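Local coordinates for acetyl transferase (Salmonella typhimurium, PDB 1S7K), which probably transfers an acetyl group from acetyl-coenzyme A to the N-terminal alpha-amino group of ribosomal protein L7/L12, as a member of the GNAT family, at residues N61-L64 / H65-G68; Q118-M121 / T122-R126. All coordinates share one frame; numbering follows the deposited sequence.

Interaction 1 of 2, residues N61-L64 / H65-G68; sequences NILL and HQRG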
loop_
_atom_site.group_PDB
_atom_site.type_symbol
_atom_site.label_atom_id
_atom_site.label_comp_id
_atom_site.label_asym_id
_atom_site.label_seq_id
_atom_site.Cartn_x
_atom_site.Cartn_y
_atom_site.Cartn_z
ATOM N N ASN A 61 -10.888 3.970 13.960
ATOM C CA ASN A 61 -9.571 4.599 13.708
ATOM C C ASN A 61 -8.715 4.776 14.989
ATOM O O ASN A 61 -7.477 4.713 14.942
ATOM C CB ASN A 61 -9.797 5.901 12.947
ATOM C CG ASN A 61 -10.138 5.640 11.471
ATOM O OD1 ASN A 61 -10.660 6.500 10.757
ATOM N ND2 ASN A 61 -9.817 4.439 11.016
ATOM N N ILE A 62 -9.390 4.948 16.128
ATOM C CA ILE A 62 -8.765 5.095 17.453
ATOM C C ILE A 62 -7.990 3.816 17.762
ATOM O O ILE A 62 -6.858 3.888 18.228
ATOM C CB ILE A 62 -9.865 5.407 18.555
ATOM C CG1 ILE A 62 -10.473 6.795 18.285
ATOM C CG2 ILE A 62 -9.273 5.339 19.946
ATOM C CD1 ILE A 62 -11.538 7.240 19.225
ATOM N N LEU A 63 -8.572 2.648 17.477
ATOM C CA LEU A 63 -7.886 1.371 17.723
ATOM C C LEU A 63 -6.607 1.285 16.906
ATOM O O LEU A 63 -5.566 0.932 17.439
ATOM C CB LEU A 63 -8.787 0.175 17.383
ATOM C CG LEU A 63 -10.058 0.244 18.224
ATOM C CD1 LEU A 63 -10.978 -0.895 17.818
ATOM C CD2 LEU A 63 -9.703 0.171 19.719
ATOM N N LEU A 64 -6.663 1.610 15.603
ATOM C CA LEU A 64 -5.448 1.584 14.788
ATOM C C LEU A 64 -4.419 2.603 15.338
ATOM O O LEU A 64 -3.199 2.359 15.339
ATOM C CB LEU A 64 -5.784 1.964 13.321
ATOM C CG LEU A 64 -6.759 0.999 12.617
ATOM C CD1 LEU A 64 -7.098 1.450 11.188
ATOM C CD2 LEU A 64 -6.133 -0.408 12.668
ATOM N N HIS A 65 -4.918 3.739 15.787
ATOM C CA HIS A 65 -4.059 4.811 16.284
ATOM C C HIS A 65 -3.267 4.331 17.508
ATOM O O HIS A 65 -2.068 4.557 17.603
ATOM C CB HIS A 65 -4.927 6.061 16.556
ATOM C CG HIS A 65 -4.142 7.317 16.832
ATOM N ND1 HIS A 65 -4.385 8.507 16.174
ATOM C CD2 HIS A 65 -3.245 7.611 17.808
ATOM C CE1 HIS A 65 -3.693 9.478 16.748
ATOM N NE2 HIS A 65 -2.992 8.959 17.744
ATOM N N GLN A 66 -3.919 3.596 18.400
ATOM C CA GLN A 66 -3.251 3.101 19.608
ATOM C C GLN A 66 -2.252 1.997 19.275
ATOM O O GLN A 66 -1.310 1.739 20.031
ATOM C CB GLN A 66 -4.285 2.553 20.611
ATOM C CG GLN A 66 -5.369 3.539 21.090
ATOM C CD GLN A 66 -6.488 2.867 21.924
ATOM O OE1 GLN A 66 -6.879 1.711 21.664
ATOM N NE2 GLN A 66 -7.013 3.597 22.920
ATOM N N ARG A 67 -2.440 1.338 18.144
ATOM C CA ARG A 67 -1.544 0.263 17.785
ATOM C C ARG A 67 -0.429 0.696 16.850
ATOM O O ARG A 67 0.542 -0.036 16.621
ATOM C CB ARG A 67 -2.386 -0.874 17.216
ATOM C CG ARG A 67 -3.551 -1.218 18.180
ATOM C CD ARG A 67 -4.440 -2.342 17.695
ATOM N NE ARG A 67 -5.276 -2.927 18.763
ATOM C CZ ARG A 67 -6.017 -2.231 19.626
ATOM N NH1 ARG A 67 -6.727 -2.870 20.547
ATOM N NH2 ARG A 67 -6.039 -0.893 19.583
ATOM N N GLY A 68 -0.538 1.931 16.362
ATOM C CA GLY A 68 0.461 2.447 15.442
ATOM C C GLY A 68 0.264 1.886 14.043
ATOM O O GLY A 68 1.244 1.786 13.276
#
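Arg67 reaches back to place its guanidinium against the carbonyl of Leu63, one turn earlier. Its NH2 donates to Leu63 O at 2.9 Å, approaching from the flank of the oxygen (C=O...N angle 112°) and tilted out of the carbonyl plane. Leu63 O thus takes the side-chain N-H and, weakly at 3.2 Å, the backbone N-H of Arg67, which is shared with Leu64 O. CG of Arg67 stands beside its own backbone N (chi1 -51°); the chain is extended to NE and bends only at its last torsion, which turns NH2 onto the oxygen. It lies side by side with the Leu63 side chain, pointing the same way, with Leu63 CB 3.7 Å from Arg67 NH2. That nitrogen also makes a weak bond to Gln66 OE1. The Gln66 side chain crosses that of Leu63 at an angle, OE1 3.8 Å from Leu63 CD2, and Gln66 NE2 lies 4.1 Å from Ile62 CG2. These largely exposed chains lie on the surface of helix 55-67, at its C-terminal end. A Schellman motif closes the helix there: Gly68, the first residue with non-helical backbone angles, has positive phi, and its N bonds weakly back to Leu64 O and also to His65 O. The preceding turn is more regular, with His65 N on Asn61 O and Gln66 N on Ile62 O. His65, the buried member, sends its ring away from the neighbouring turn, CG lying anti to the backbone N (chi1 -169°). Both ring nitrogens are engaged, NE2 with Glu6 and ND1 with the backbone N of Met72, while Tyr73 meets the ring edge-to-face.

Interaction 2 of 2, residues Q118-M121 / T122-R126; sequences QALM and THYAR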
loop_
_atom_site.group_PDB
_atom_site.type_symbol
_atom_site.label_atom_id
_atom_site.label_comp_id
_atom_site.label_asym_id
_atom_site.label_seq_id
_atom_site.Cartn_x
_atom_site.Cartn_y
_atom_site.Cartn_z
ATOM N N GLN A 118 3.585 19.874 8.381
ATOM C CA GLN A 118 5.010 19.993 8.675
ATOM C C GLN A 118 5.241 19.735 10.149
ATOM O O GLN A 118 6.239 19.088 10.526
ATOM C CB GLN A 118 5.540 21.381 8.308
ATOM C CG GLN A 118 5.236 21.692 6.847
ATOM C CD GLN A 118 6.220 22.688 6.306
ATOM O OE1 GLN A 118 6.724 23.544 7.075
ATOM N NE2 GLN A 118 6.530 22.598 5.011
ATOM N N ALA A 119 4.288 20.171 10.976
ATOM C CA ALA A 119 4.433 19.989 12.419
ATOM C C ALA A 119 4.331 18.528 12.783
ATOM O O ALA A 119 5.124 18.034 13.594
ATOM C CB ALA A 119 3.348 20.778 13.180
ATOM N N LEU A 120 3.370 17.844 12.152
ATOM C CA LEU A 120 3.122 16.434 12.429
ATOM C C LEU A 120 4.322 15.598 12.041
ATOM O O LEU A 120 4.713 14.716 12.814
ATOM C CB LEU A 120 1.857 15.937 11.709
ATOM C CG LEU A 120 1.541 14.449 11.787
ATOM C CD1 LEU A 120 1.413 14.056 13.278
ATOM C CD2 LEU A 120 0.249 14.115 10.950
ATOM N N MET A 121 4.895 15.864 10.858
ATOM C CA MET A 121 6.061 15.117 10.366
ATOM C C MET A 121 7.294 15.336 11.263
ATOM O O MET A 121 8.005 14.407 11.624
ATOM C CB MET A 121 6.366 15.520 8.918
ATOM C CG MET A 121 5.221 15.090 7.957
ATOM S SD MET A 121 5.752 15.407 6.198
ATOM C CE MET A 121 6.096 17.177 6.266
ATOM N N THR A 122 7.491 16.561 11.694
ATOM C CA THR A 122 8.626 16.904 12.554
ATOM C C THR A 122 8.496 16.152 13.878
ATOM O O THR A 122 9.464 15.597 14.398
ATOM C CB THR A 122 8.592 18.427 12.852
ATOM O OG1 THR A 122 9.118 19.122 11.714
ATOM C CG2 THR A 122 9.357 18.737 14.163
ATOM N N HIS A 123 7.275 16.165 14.383
ATOM C CA HIS A 123 6.938 15.493 15.639
ATOM C C HIS A 123 7.207 13.967 15.527
ATOM O O HIS A 123 7.765 13.359 16.464
ATOM C CB HIS A 123 5.484 15.752 15.951
ATOM C CG HIS A 123 4.974 14.976 17.134
ATOM N ND1 HIS A 123 5.051 15.475 18.423
ATOM C CD2 HIS A 123 4.367 13.766 17.227
ATOM C CE1 HIS A 123 4.503 14.601 19.258
ATOM N NE2 HIS A 123 4.082 13.560 18.561
ATOM N N TYR A 124 6.846 13.355 14.403
ATOM C CA TYR A 124 7.106 11.917 14.265
ATOM C C TYR A 124 8.567 11.612 14.020
ATOM O O TYR A 124 9.058 10.561 14.455
ATOM C CB TYR A 124 6.235 11.327 13.171
ATOM C CG TYR A 124 5.016 10.844 13.837
ATOM C CD1 TYR A 124 4.975 9.551 14.331
ATOM C CD2 TYR A 124 3.938 11.684 14.054
ATOM C CE1 TYR A 124 3.887 9.096 15.025
ATOM C CE2 TYR A 124 2.823 11.231 14.748
ATOM C CZ TYR A 124 2.829 9.909 15.227
ATOM O OH TYR A 124 1.748 9.364 15.813
ATOM N N ALA A 125 9.264 12.516 13.330
ATOM C CA ALA A 125 10.714 12.308 13.120
ATOM C C ALA A 125 11.350 12.330 14.520
ATOM O O ALA A 125 12.301 11.535 14.829
ATOM C CB ALA A 125 11.314 13.463 12.272
ATOM N N ARG A 126 10.872 13.238 15.367
ATOM C CA ARG A 126 11.428 13.306 16.734
ATOM C C ARG A 126 11.095 12.055 17.547
ATOM O O ARG A 126 11.988 11.516 18.215
ATOM C CB ARG A 126 11.015 14.595 17.425
ATOM C CG ARG A 126 11.345 15.785 16.526
ATOM C CD ARG A 126 12.169 16.918 17.148
ATOM N NE ARG A 126 12.984 17.467 16.060
ATOM C CZ ARG A 126 13.285 18.747 15.857
ATOM N NH1 ARG A 126 12.858 19.702 16.676
ATOM N NH2 ARG A 126 13.996 19.068 14.785
#
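Gln118 O accepts the backbone N of Thr122 at 3.1 Å, and Thr122 OG1, beside its own backbone N (chi1 -79°), lies equally close to that oxygen. The Gln118 side chain touches His152 and Arg177, and its NE2 bonds weakly to Asn151; the side chain is about 5 Å from that of Ser114, which contacts CoA when the cofactor is bound. Ala119 O takes the N-H of His123 at 3.0 Å, with His123 CB also against the oxygen. This is the second half of helix 112-127, the crossover helix of the beta-alpha-beta unit between parallel strands 96-103 and 132-138 of the GNAT fold. Leu120 then supplies the main apolar contact: its CD1 meets the ring of Tyr124 at CE2, 3.5 Å away, the two side chains lying alongside and pointing the same way. Leu120 O accepts Tyr124 N and also sits in the plane of the ring, at its edge, 3.4 Å from Tyr124 CD2. The ring is anchored beyond the helix by a hydrogen bond between Tyr124 OH and Tyr73 OH, and meets Phe87 edge-to-face. Met121 O receives Ala125 N at 2.8 Å, while Ala125 CB rests against the same oxygen; the buried Met121 side chain packs on Phe153 and Arg177.

In the fold
From the N terminus, the chain first passes strands 7-9 and 14-18 and helix 24-33, then reaches interaction 1 at the end of helix 55-67, just before it turns into strand 71-77. Interaction 2 follows in helix 112-127, after the sheet has run on to strand 96-103 and before it resumes with strand 132-138. Each contact lies within consecutive turns of its own helix and closes no long loop; they lie in series, neither nesting nor crossing. Their centres are about 18 Å apart, and their nearest atoms, about 5 Å apart, do not touch. Strand 71-77 connects them: Tyr73 meets His65 of interaction 1 and both Leu120 and Tyr124 of interaction 2.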